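Local coordinates for nickel ABC transporter (Nickel-binding protein) (Bacillus halodurans, PDB 3T66), which probably serves as the extracellular solute-binding component of an ABC importer, capturing its substrate, perhaps nickel or a peptide, for delivery to the membrane, at residues V214-V219 / R475-M480; A56-E61 / E180-A185; G285-I288 / P292-P295; Y397-Y402 / E424-V429. All coordinates share one frame; numbering follows the deposited sequence.

Contact 1. Residues V214-V219 / R475-M480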
# COMPACT_ATOMS: atom_id res chain seq x y z
N VAL A 214 17.59 9.54 4.21
CA VAL A 214 16.65 10.38 3.48
C VAL A 214 15.61 9.46 2.84
O VAL A 214 15.95 8.44 2.27
CB VAL A 214 17.36 11.30 2.42
N TYR A 215 14.34 9.81 2.96
CA TYR A 215 13.29 9.04 2.30
C TYR A 215 12.89 9.62 0.94
O TYR A 215 12.56 10.80 0.85
CB TYR A 215 12.05 8.98 3.21
CG TYR A 215 11.18 7.74 3.06
CD1 TYR A 215 11.45 6.60 3.81
CD2 TYR A 215 10.07 7.71 2.22
CE1 TYR A 215 10.67 5.46 3.71
CE2 TYR A 215 9.27 6.55 2.11
CZ TYR A 215 9.58 5.43 2.87
OH TYR A 215 8.82 4.25 2.83
N ARG A 216 12.91 8.79 -0.11
CA ARG A 216 12.48 9.17 -1.46
C ARG A 216 13.33 10.29 -2.10
O ARG A 216 12.82 11.33 -2.51
CB ARG A 216 11.01 9.57 -1.45
CG ARG A 216 10.18 9.00 -2.55
CD ARG A 216 9.28 7.95 -1.96
NE ARG A 216 8.78 7.01 -2.94
CZ ARG A 216 7.74 6.19 -2.75
NH1 ARG A 216 7.07 6.21 -1.59
NH2 ARG A 216 7.35 5.33 -3.71
N PRO A 217 14.64 10.07 -2.18
CA PRO A 217 15.60 11.02 -2.78
C PRO A 217 15.41 11.20 -4.29
O PRO A 217 14.82 10.33 -4.94
CB PRO A 217 16.94 10.35 -2.52
CG PRO A 217 16.63 8.89 -2.42
CD PRO A 217 15.28 8.79 -1.80
N GLU A 218 15.94 12.29 -4.85
CA GLU A 218 15.66 12.60 -6.26
C GLU A 218 16.13 11.54 -7.20
O GLU A 218 17.25 11.04 -7.08
CB GLU A 218 16.23 13.94 -6.73
CG GLU A 218 15.86 14.28 -8.21
CD GLU A 218 14.36 14.67 -8.42
OE1 GLU A 218 13.50 13.77 -8.69
OE2 GLU A 218 14.07 15.90 -8.35
N VAL A 219 15.24 11.25 -8.15
CA VAL A 219 15.39 10.19 -9.16
C VAL A 219 16.50 10.43 -10.23
O VAL A 219 17.28 9.51 -10.48
CB VAL A 219 13.99 9.82 -9.78
CG1 VAL A 219 13.54 10.88 -10.82
CG2 VAL A 219 13.97 8.38 -10.34
N ARG A 475 7.59 -2.48 3.68
CA ARG A 475 6.61 -2.50 2.61
C ARG A 475 5.35 -1.72 2.90
O ARG A 475 4.79 -1.11 1.99
CB ARG A 475 6.29 -3.93 2.26
CG ARG A 475 7.44 -4.55 1.50
CD ARG A 475 7.09 -5.92 0.97
NE ARG A 475 7.17 -6.82 2.08
CZ ARG A 475 8.21 -7.57 2.36
NH1 ARG A 475 9.26 -7.58 1.55
NH2 ARG A 475 8.17 -8.33 3.45
N SER A 476 4.87 -1.75 4.14
CA SER A 476 3.63 -1.06 4.46
C SER A 476 3.93 0.42 4.40
O SER A 476 3.04 1.26 4.20
CB SER A 476 3.19 -1.44 5.85
OG SER A 476 4.28 -1.32 6.74
N GLU A 477 5.20 0.73 4.58
CA GLU A 477 5.64 2.09 4.73
C GLU A 477 5.15 2.71 6.01
O GLU A 477 4.99 3.92 6.07
CB GLU A 477 5.13 2.90 3.55
CG GLU A 477 5.83 2.57 2.25
CD GLU A 477 5.60 3.65 1.24
OE1 GLU A 477 6.31 4.67 1.32
OE2 GLU A 477 4.71 3.50 0.39
N TYR A 478 4.89 1.90 7.03
CA TYR A 478 4.42 2.44 8.28
C TYR A 478 5.57 2.50 9.22
O TYR A 478 5.54 3.22 10.20
CB TYR A 478 3.35 1.57 8.89
CG TYR A 478 2.10 1.49 8.07
CD1 TYR A 478 1.77 2.50 7.17
CD2 TYR A 478 1.23 0.39 8.20
CE1 TYR A 478 0.61 2.41 6.41
CE2 TYR A 478 0.06 0.30 7.44
CZ TYR A 478 -0.25 1.32 6.55
OH TYR A 478 -1.41 1.23 5.79
N TYR A 479 6.61 1.74 8.93
CA TYR A 479 7.65 1.57 9.91
C TYR A 479 8.96 2.08 9.40
O TYR A 479 9.43 1.68 8.34
CB TYR A 479 7.74 0.11 10.32
CG TYR A 479 6.40 -0.43 10.61
CD1 TYR A 479 5.67 0.06 11.66
CD2 TYR A 479 5.83 -1.38 9.81
CE1 TYR A 479 4.41 -0.43 11.94
CE2 TYR A 479 4.55 -1.86 10.08
CZ TYR A 479 3.87 -1.37 11.14
OH TYR A 479 2.61 -1.81 11.41
N MET A 480 9.54 2.99 10.17
CA MET A 480 10.77 3.63 9.80
C MET A 480 11.63 3.75 11.01
O MET A 480 12.63 3.06 11.11
CB MET A 480 10.48 4.96 9.17
CG MET A 480 9.33 4.81 8.20
SD MET A 480 9.26 6.20 7.14
CE MET A 480 7.79 5.83 6.15
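Y215 and E477 meet through one hydrogen bond, the tyrosine OH donating to E477 OE1 at 3.0 Å. The carboxylate lies nearly coplanar with the ring, at its edge, and OE1 is met on its anti side. R216 comes to the same oxygen: its NH1 is 3.4 Å from E477 OE1, a long salt bridge with guanidinium and carboxylate planes steeply inclined. OE1 is shared by a neutral donor and a cation, which would be expected to stabilise its negative charge. The Y215 ring itself is met by M480, whose unbranched chain extends beyond CG, placing SD 4.3 Å from the ring centroid and CE 3.8 Å from Y215 CZ. Flexible and polarisable, methionine suits this oblique approach to an aromatic surface.

Further out, Y215 rests on A459 and V461, and M480 touches F17 and F19. The ring of Y215 reaches the 475-480 loop because chi1 of -151° turns CG away from the backbone N. Backbone bonds from Y215 to L18 and from R216 to V460 hold strand 213-215 between strands 14-19 and 451-464. In the loop, S476 OG accepts from Y478 N, an ST turn around E477. A Met-aromatic contact and a carboxylate oxygen shared by Y215 and R216 thus join the C-terminal loop to strand 213-215 and its neighbours, consistent with the family 5 solute-binding fold, whose chain returns at its C-terminal end to the starting lobe.

Contact 2. Residues A56-E61 / E180-A185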
# COMPACT_ATOMS: atom_id res chain seq x y z
N ALA A 56 -0.07 -9.62 12.22
CA ALA A 56 0.59 -10.18 13.40
C ALA A 56 0.29 -9.37 14.67
O ALA A 56 0.11 -8.14 14.61
CB ALA A 56 2.04 -10.23 13.20
N PRO A 57 0.32 -9.98 15.82
CA PRO A 57 0.16 -9.21 17.03
C PRO A 57 1.32 -8.30 17.31
O PRO A 57 2.44 -8.63 17.05
CB PRO A 57 0.08 -10.28 18.10
CG PRO A 57 0.46 -11.50 17.46
CD PRO A 57 0.06 -11.39 16.09
N TRP A 58 1.03 -7.12 17.82
CA TRP A 58 2.02 -6.22 18.31
C TRP A 58 1.65 -5.89 19.73
O TRP A 58 2.02 -6.57 20.62
CB TRP A 58 2.03 -4.99 17.44
CG TRP A 58 3.27 -4.27 17.40
CD1 TRP A 58 4.41 -4.61 17.97
CD2 TRP A 58 3.49 -3.05 16.76
NE1 TRP A 58 5.35 -3.69 17.73
CE2 TRP A 58 4.80 -2.71 16.97
CE3 TRP A 58 2.69 -2.21 16.01
CZ2 TRP A 58 5.34 -1.56 16.46
CZ3 TRP A 58 3.23 -1.09 15.51
CH2 TRP A 58 4.53 -0.76 15.75
N LEU A 59 0.86 -4.86 19.92
CA LEU A 59 0.42 -4.45 21.24
C LEU A 59 -0.53 -5.41 21.82
O LEU A 59 -0.68 -5.49 23.00
CB LEU A 59 -0.24 -3.10 21.21
CG LEU A 59 0.68 -1.90 21.16
CD1 LEU A 59 -0.05 -0.71 21.55
CD2 LEU A 59 1.81 -2.10 22.03
N ALA A 60 -1.22 -6.11 20.96
CA ALA A 60 -2.13 -7.18 21.36
C ALA A 60 -1.41 -8.50 21.16
O ALA A 60 -0.62 -8.65 20.20
CB ALA A 60 -3.38 -7.14 20.53
N GLU A 61 -1.66 -9.45 22.06
CA GLU A 61 -1.13 -10.83 21.96
C GLU A 61 -1.86 -11.69 20.93
O GLU A 61 -1.25 -12.55 20.29
CB GLU A 61 -1.31 -11.53 23.29
CG GLU A 61 -0.10 -11.86 24.11
CD GLU A 61 -0.55 -12.24 25.54
OE1 GLU A 61 0.01 -11.71 26.55
OE2 GLU A 61 -1.53 -13.03 25.66
N GLU A 180 12.32 2.15 29.22
CA GLU A 180 11.54 0.92 29.57
C GLU A 180 10.60 0.41 28.49
O GLU A 180 9.57 -0.18 28.78
CB GLU A 180 10.71 1.17 30.81
CG GLU A 180 11.39 2.05 31.87
CD GLU A 180 12.47 1.30 32.67
OE1 GLU A 180 12.43 0.03 32.68
OE2 GLU A 180 13.34 1.98 33.28
N TYR A 181 10.96 0.69 27.24
CA TYR A 181 10.16 0.29 26.09
C TYR A 181 9.92 -1.20 26.20
O TYR A 181 10.86 -1.93 26.46
CB TYR A 181 10.93 0.59 24.82
CG TYR A 181 10.24 0.06 23.61
CD1 TYR A 181 8.92 0.36 23.36
CD2 TYR A 181 10.91 -0.75 22.72
CE1 TYR A 181 8.27 -0.14 22.26
CE2 TYR A 181 10.29 -1.26 21.61
CZ TYR A 181 8.96 -0.95 21.38
OH TYR A 181 8.33 -1.46 20.27
N TRP A 182 8.68 -1.65 25.97
CA TRP A 182 8.30 -3.03 26.25
C TRP A 182 9.00 -4.09 25.41
O TRP A 182 9.03 -5.26 25.78
CB TRP A 182 6.82 -3.18 26.08
CG TRP A 182 6.38 -3.03 24.64
CD1 TRP A 182 6.09 -1.87 23.99
CD2 TRP A 182 6.16 -4.09 23.68
NE1 TRP A 182 5.72 -2.13 22.70
CE2 TRP A 182 5.76 -3.48 22.48
CE3 TRP A 182 6.28 -5.49 23.72
CZ2 TRP A 182 5.47 -4.23 21.32
CZ3 TRP A 182 6.00 -6.24 22.56
CH2 TRP A 182 5.58 -5.60 21.39
N ASP A 183 9.53 -3.71 24.26
CA ASP A 183 10.16 -4.70 23.40
C ASP A 183 11.68 -4.51 23.30
O ASP A 183 12.34 -5.08 22.42
CB ASP A 183 9.53 -4.70 22.01
CG ASP A 183 9.55 -6.06 21.38
OD1 ASP A 183 9.76 -7.03 22.11
OD2 ASP A 183 9.32 -6.18 20.16
N GLY A 184 12.24 -3.72 24.20
CA GLY A 184 13.69 -3.68 24.30
C GLY A 184 14.18 -2.37 23.76
O GLY A 184 13.89 -2.00 22.63
N ALA A 185 14.92 -1.67 24.60
CA ALA A 185 15.19 -0.30 24.43
C ALA A 185 16.22 -0.08 23.32
O ALA A 185 17.09 -0.89 23.12
CB ALA A 185 15.63 0.30 25.78
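W182 reaches across to W58 and L59 from the type I turn Y181-G184. At CB its chain takes the crowded position, CG lying between the backbone N and the carbonyl carbon (chi1 68°), which turns the indole toward the 56-61 segment. W182 NE1 donates to E43 OE1, a hydrogen bond that probably helps to fix the rotation of the indole; E43 OE2 accepts from Y181 OH, so both oxygens of one carboxylate hold neighbouring residues of the turn. L59 CD2 lies 4.0 Å from W182 NE1 and 4.2 Å from W182 CE2, an apolar methyl approaching obliquely beside the bonded nitrogen. Tryptophan suits this place, offering W58 and L59 a broad apolar surface and E43 one N-H.

The turn belongs to the connection between the antiparallel strands 172-177 and 190-195, whereas W58 and L59 form the short link from strand 55-57 to strand 60-64, which lie in two different small antiparallel sheets. G184 completes the turn, with its N bonded to Y181 O, and its positive phi of 108° is readily taken by glycine.

The six-membered ring of W182 carries the rest of the contact. D183 CB covers one face of it, toward the CD2-CE3 side. W182 CZ2 comes within 3.5 Å of W58 CD1, which sits at the edge of the W182 indole, near its plane. The two side chains cross at about a right angle, yet their ring planes are inclined at 63°, so the pair is oblique. W58 also makes a cation-pi contact with R47. At the far tip, W182 CH2 lies 3.8 Å from the carbonyl O of W58.

Contact 3. Residues G285-I288 / P292-P295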
# COMPACT_ATOMS: atom_id res chain seq x y z
N GLY A 285 1.09 -9.72 -11.22
CA GLY A 285 -0.27 -9.72 -10.72
C GLY A 285 -0.62 -8.58 -9.76
O GLY A 285 0.19 -7.70 -9.52
N PRO A 286 -1.86 -8.59 -9.22
CA PRO A 286 -2.26 -7.50 -8.39
C PRO A 286 -1.49 -7.52 -7.08
O PRO A 286 -1.25 -6.47 -6.55
CB PRO A 286 -3.71 -7.79 -8.13
CG PRO A 286 -3.78 -9.18 -8.13
CD PRO A 286 -2.85 -9.67 -9.17
N PHE A 287 -1.05 -8.70 -6.62
CA PHE A 287 -0.45 -8.86 -5.29
C PHE A 287 1.00 -9.18 -5.35
O PHE A 287 1.42 -10.00 -6.17
CB PHE A 287 -1.12 -9.99 -4.51
CG PHE A 287 -2.62 -9.88 -4.44
CD1 PHE A 287 -3.22 -8.69 -4.05
CD2 PHE A 287 -3.41 -10.94 -4.77
CE1 PHE A 287 -4.55 -8.57 -3.98
CE2 PHE A 287 -4.75 -10.82 -4.70
CZ PHE A 287 -5.32 -9.63 -4.29
N ILE A 288 1.77 -8.58 -4.44
CA ILE A 288 3.21 -8.79 -4.42
C ILE A 288 3.59 -10.19 -4.02
O ILE A 288 2.95 -10.82 -3.19
CB ILE A 288 3.97 -7.77 -3.56
CG1 ILE A 288 3.29 -7.55 -2.24
CG2 ILE A 288 4.08 -6.45 -4.28
CD1 ILE A 288 4.27 -7.25 -1.20
N PRO A 292 1.12 -13.79 1.62
CA PRO A 292 0.81 -15.18 1.84
C PRO A 292 -0.22 -15.72 0.83
O PRO A 292 -0.30 -16.93 0.62
CB PRO A 292 0.27 -15.18 3.27
CG PRO A 292 -0.33 -13.84 3.43
CD PRO A 292 0.60 -12.94 2.71
N PHE A 293 -0.98 -14.84 0.18
CA PHE A 293 -2.02 -15.25 -0.77
C PHE A 293 -1.75 -14.92 -2.22
O PHE A 293 -2.68 -14.70 -2.98
CB PHE A 293 -3.38 -14.66 -0.39
CG PHE A 293 -3.35 -13.18 -0.06
CD1 PHE A 293 -3.32 -12.23 -1.06
CD2 PHE A 293 -3.38 -12.74 1.27
CE1 PHE A 293 -3.34 -10.87 -0.73
CE2 PHE A 293 -3.40 -11.39 1.58
CZ PHE A 293 -3.38 -10.46 0.58
N ALA A 294 -0.48 -14.89 -2.61
CA ALA A 294 -0.13 -14.61 -3.98
C ALA A 294 0.19 -15.92 -4.66
O ALA A 294 0.84 -16.78 -4.07
CB ALA A 294 1.04 -13.68 -4.03
N PRO A 295 -0.30 -16.09 -5.89
CA PRO A 295 -0.13 -17.30 -6.69
C PRO A 295 1.28 -17.38 -7.17
O PRO A 295 1.92 -16.32 -7.33
CB PRO A 295 -1.01 -17.01 -7.91
CG PRO A 295 -1.96 -16.00 -7.48
CD PRO A 295 -1.19 -15.13 -6.55
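F287, whose ring receives F293 across this contact, directly follows a carbonyl gripped twice: P286 O accepts hydrogen bonds from both T241 OG1 and T388 OG1. That double hold satisfies a buried polar atom and probably helps to hold the backbone from which F287 projects. The aromatic pair itself is T-shaped (edge-to-face), with the edge of F293 directed at the face of F287, centroids 5.1 Å apart and planes at 87°. F293 CE1 stands over the centre of the F287 ring, 3.9 Å from F287 CG, while its neighbour CD1 comes equally near F287 CD2. Ring hydrogens, slightly positive, therefore point into the electron-rich face, the usual attraction of such a pair.

On the opposite face of F287 lies P286 CG, so the ring is held between an aromatic edge and a proline methylene. Flat and wholly apolar, phenylalanine suits a buried place approached from two faces. The chi1 of 47° in F293 sets CG between the backbone N and the carbonyl carbon and swings the ring toward F287.

Both segments belong to the long connection from strand 280-282 to helix 304-314, which doubles back here within a few residues. Helix 431-447 borders the pair: T438 touches both phenylalanines, and A442 touches F287 and P295. A294, with its small side chain, fits where the two backbones draw closest. Its CB is 4.3 Å from F287 CB and lies against the next carbonyl, 3.5 Å from I288 O.

Contact 4. Residues Y397-Y402 / E424-V429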
# COMPACT_ATOMS: atom_id res chain seq x y z
N TYR A 397 -10.18 -4.58 -1.68
CA TYR A 397 -9.83 -4.35 -3.09
C TYR A 397 -10.66 -5.20 -4.03
O TYR A 397 -11.21 -4.73 -5.05
CB TYR A 397 -8.37 -4.68 -3.30
CG TYR A 397 -8.02 -4.87 -4.72
CD1 TYR A 397 -8.00 -3.80 -5.60
CD2 TYR A 397 -7.69 -6.15 -5.20
CE1 TYR A 397 -7.63 -3.95 -6.94
CE2 TYR A 397 -7.33 -6.35 -6.56
CZ TYR A 397 -7.29 -5.23 -7.43
OH TYR A 397 -6.93 -5.38 -8.77
N LEU A 398 -10.74 -6.48 -3.68
CA LEU A 398 -11.27 -7.44 -4.60
C LEU A 398 -12.71 -7.15 -4.71
O LEU A 398 -13.23 -6.99 -5.81
CB LEU A 398 -11.08 -8.85 -4.09
CG LEU A 398 -9.68 -9.38 -4.29
CD1 LEU A 398 -9.54 -10.66 -3.51
CD2 LEU A 398 -9.40 -9.59 -5.74
N ASN A 399 -13.37 -7.07 -3.58
CA ASN A 399 -14.76 -6.77 -3.63
C ASN A 399 -15.02 -5.48 -4.43
O ASN A 399 -15.87 -5.45 -5.34
CB ASN A 399 -15.35 -6.67 -2.24
CG ASN A 399 -16.84 -6.80 -2.26
OD1 ASN A 399 -17.39 -7.91 -2.22
ND2 ASN A 399 -17.51 -5.66 -2.37
N ALA A 400 -14.25 -4.43 -4.13
CA ALA A 400 -14.47 -3.16 -4.76
C ALA A 400 -14.30 -3.25 -6.28
O ALA A 400 -15.05 -2.61 -7.04
CB ALA A 400 -13.57 -2.13 -4.19
N THR A 401 -13.37 -4.05 -6.75
CA THR A 401 -13.03 -3.96 -8.17
C THR A 401 -13.68 -5.04 -9.06
O THR A 401 -13.74 -4.92 -10.31
CB THR A 401 -11.50 -3.94 -8.31
OG1 THR A 401 -10.98 -2.97 -7.37
CG2 THR A 401 -11.09 -3.57 -9.69
N TYR A 402 -14.19 -6.09 -8.42
CA TYR A 402 -14.58 -7.29 -9.13
C TYR A 402 -16.00 -7.72 -8.87
O TYR A 402 -16.62 -8.30 -9.73
CB TYR A 402 -13.62 -8.41 -8.78
CG TYR A 402 -12.24 -8.13 -9.27
CD1 TYR A 402 -11.95 -8.17 -10.64
CD2 TYR A 402 -11.22 -7.80 -8.37
CE1 TYR A 402 -10.68 -7.91 -11.12
CE2 TYR A 402 -9.94 -7.53 -8.83
CZ TYR A 402 -9.68 -7.59 -10.22
OH TYR A 402 -8.41 -7.33 -10.71
N GLU A 424 -17.85 -16.07 -0.70
CA GLU A 424 -17.44 -16.84 0.49
C GLU A 424 -16.51 -15.96 1.26
O GLU A 424 -16.67 -15.82 2.48
CB GLU A 424 -16.79 -18.22 0.20
N LEU A 425 -15.57 -15.34 0.52
CA LEU A 425 -14.52 -14.52 1.14
C LEU A 425 -15.11 -13.47 2.05
O LEU A 425 -14.59 -13.32 3.13
CB LEU A 425 -13.56 -13.88 0.13
CG LEU A 425 -12.44 -13.03 0.76
CD1 LEU A 425 -11.49 -13.83 1.57
CD2 LEU A 425 -11.66 -12.20 -0.25
N ASN A 426 -16.18 -12.79 1.64
CA ASN A 426 -16.82 -11.75 2.49
C ASN A 426 -17.59 -12.36 3.69
O ASN A 426 -17.95 -11.67 4.62
CB ASN A 426 -17.76 -10.81 1.70
CG ASN A 426 -17.10 -10.13 0.46
OD1 ASN A 426 -15.88 -9.94 0.37
ND2 ASN A 426 -17.96 -9.74 -0.51
N ARG A 427 -17.85 -13.65 3.66
CA ARG A 427 -18.51 -14.30 4.76
C ARG A 427 -17.48 -15.12 5.56
O ARG A 427 -17.87 -16.08 6.24
CB ARG A 427 -19.63 -15.22 4.23
N THR A 428 -16.19 -14.76 5.47
CA THR A 428 -15.11 -15.58 6.10
C THR A 428 -14.18 -14.88 7.10
O THR A 428 -13.35 -14.03 6.70
CB THR A 428 -14.13 -16.22 5.09
OG1 THR A 428 -14.87 -16.85 4.03
CG2 THR A 428 -13.22 -17.23 5.79
N VAL A 429 -14.25 -15.33 8.35
CA VAL A 429 -13.46 -14.73 9.43
C VAL A 429 -11.99 -15.20 9.55
O VAL A 429 -11.10 -14.39 9.79
CB VAL A 429 -14.15 -14.94 10.79
CG1 VAL A 429 -13.44 -14.12 11.87
CG2 VAL A 429 -15.64 -14.58 10.69
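N399 carries its CG anti to the backbone N (chi1 -161°), whereas N426 sets CG anti to the carbonyl carbon (chi1 -54°); these two choices bring the amides together between helices 395-402 and 416-426. N426 ND2 donates to N399 OD1 at 2.6 Å, and the N-H...O angle of 150° shows a moderately bent bond. Separately, the donor lies well above the carbonyl plane of N399, not on a lone pair, and the amide planes are strongly inclined. Asparagine suits both positions, its short side chain presenting an acceptor and a donor close to the helix surface.

Beside this polar bridge, L398 CD1 meets L425 CD2 at 4.2 Å, the two side chains crossing at about a right angle. Both leucines are buried, and L398 continues onto T438 and I445, so it bridges L425 and helix 431-447.

Local bonds steady the backbone on each side. On helix 395-402, Y397 O accepts from T401 OG1 at 2.9 Å as well as from T401 N, and Y402 OH donates to Y397 OH. Around R427 and T428, E424 O receives R427 N and T428 OG1 from opposite faces of its plane, while R434 bonds to T428 O.

Chemically, the groups that meet in this contact are uncharged, one hydrogen bond between side-chain amides flanked by leucine methyls, and this pairing would therefore be expected to depend little on pH.

Overall arrangement
Contacts 1, 2 and 3 converge on the 475-480 loop. Y479 of that loop packs on W58 of contact 2 (CE1 to CZ3, 3.8 Å), and R475 packs on I288 of contact 3 (CD to CD1, also 3.8 Å). Contact 4 adjoins contact 3 through Y397, which touches P286 and F287, but lies on the other side of the chain's centre from contact 1, centres about 30 Å apart. Contacts 3 and 4 both fall inside the long chain excursion closed by contact 1. The W182 side chain in contact 2 is about 12 Å from that of D179, a calcium-binding residue in a crystal structure of this protein, although no calcium is bound to this chain here.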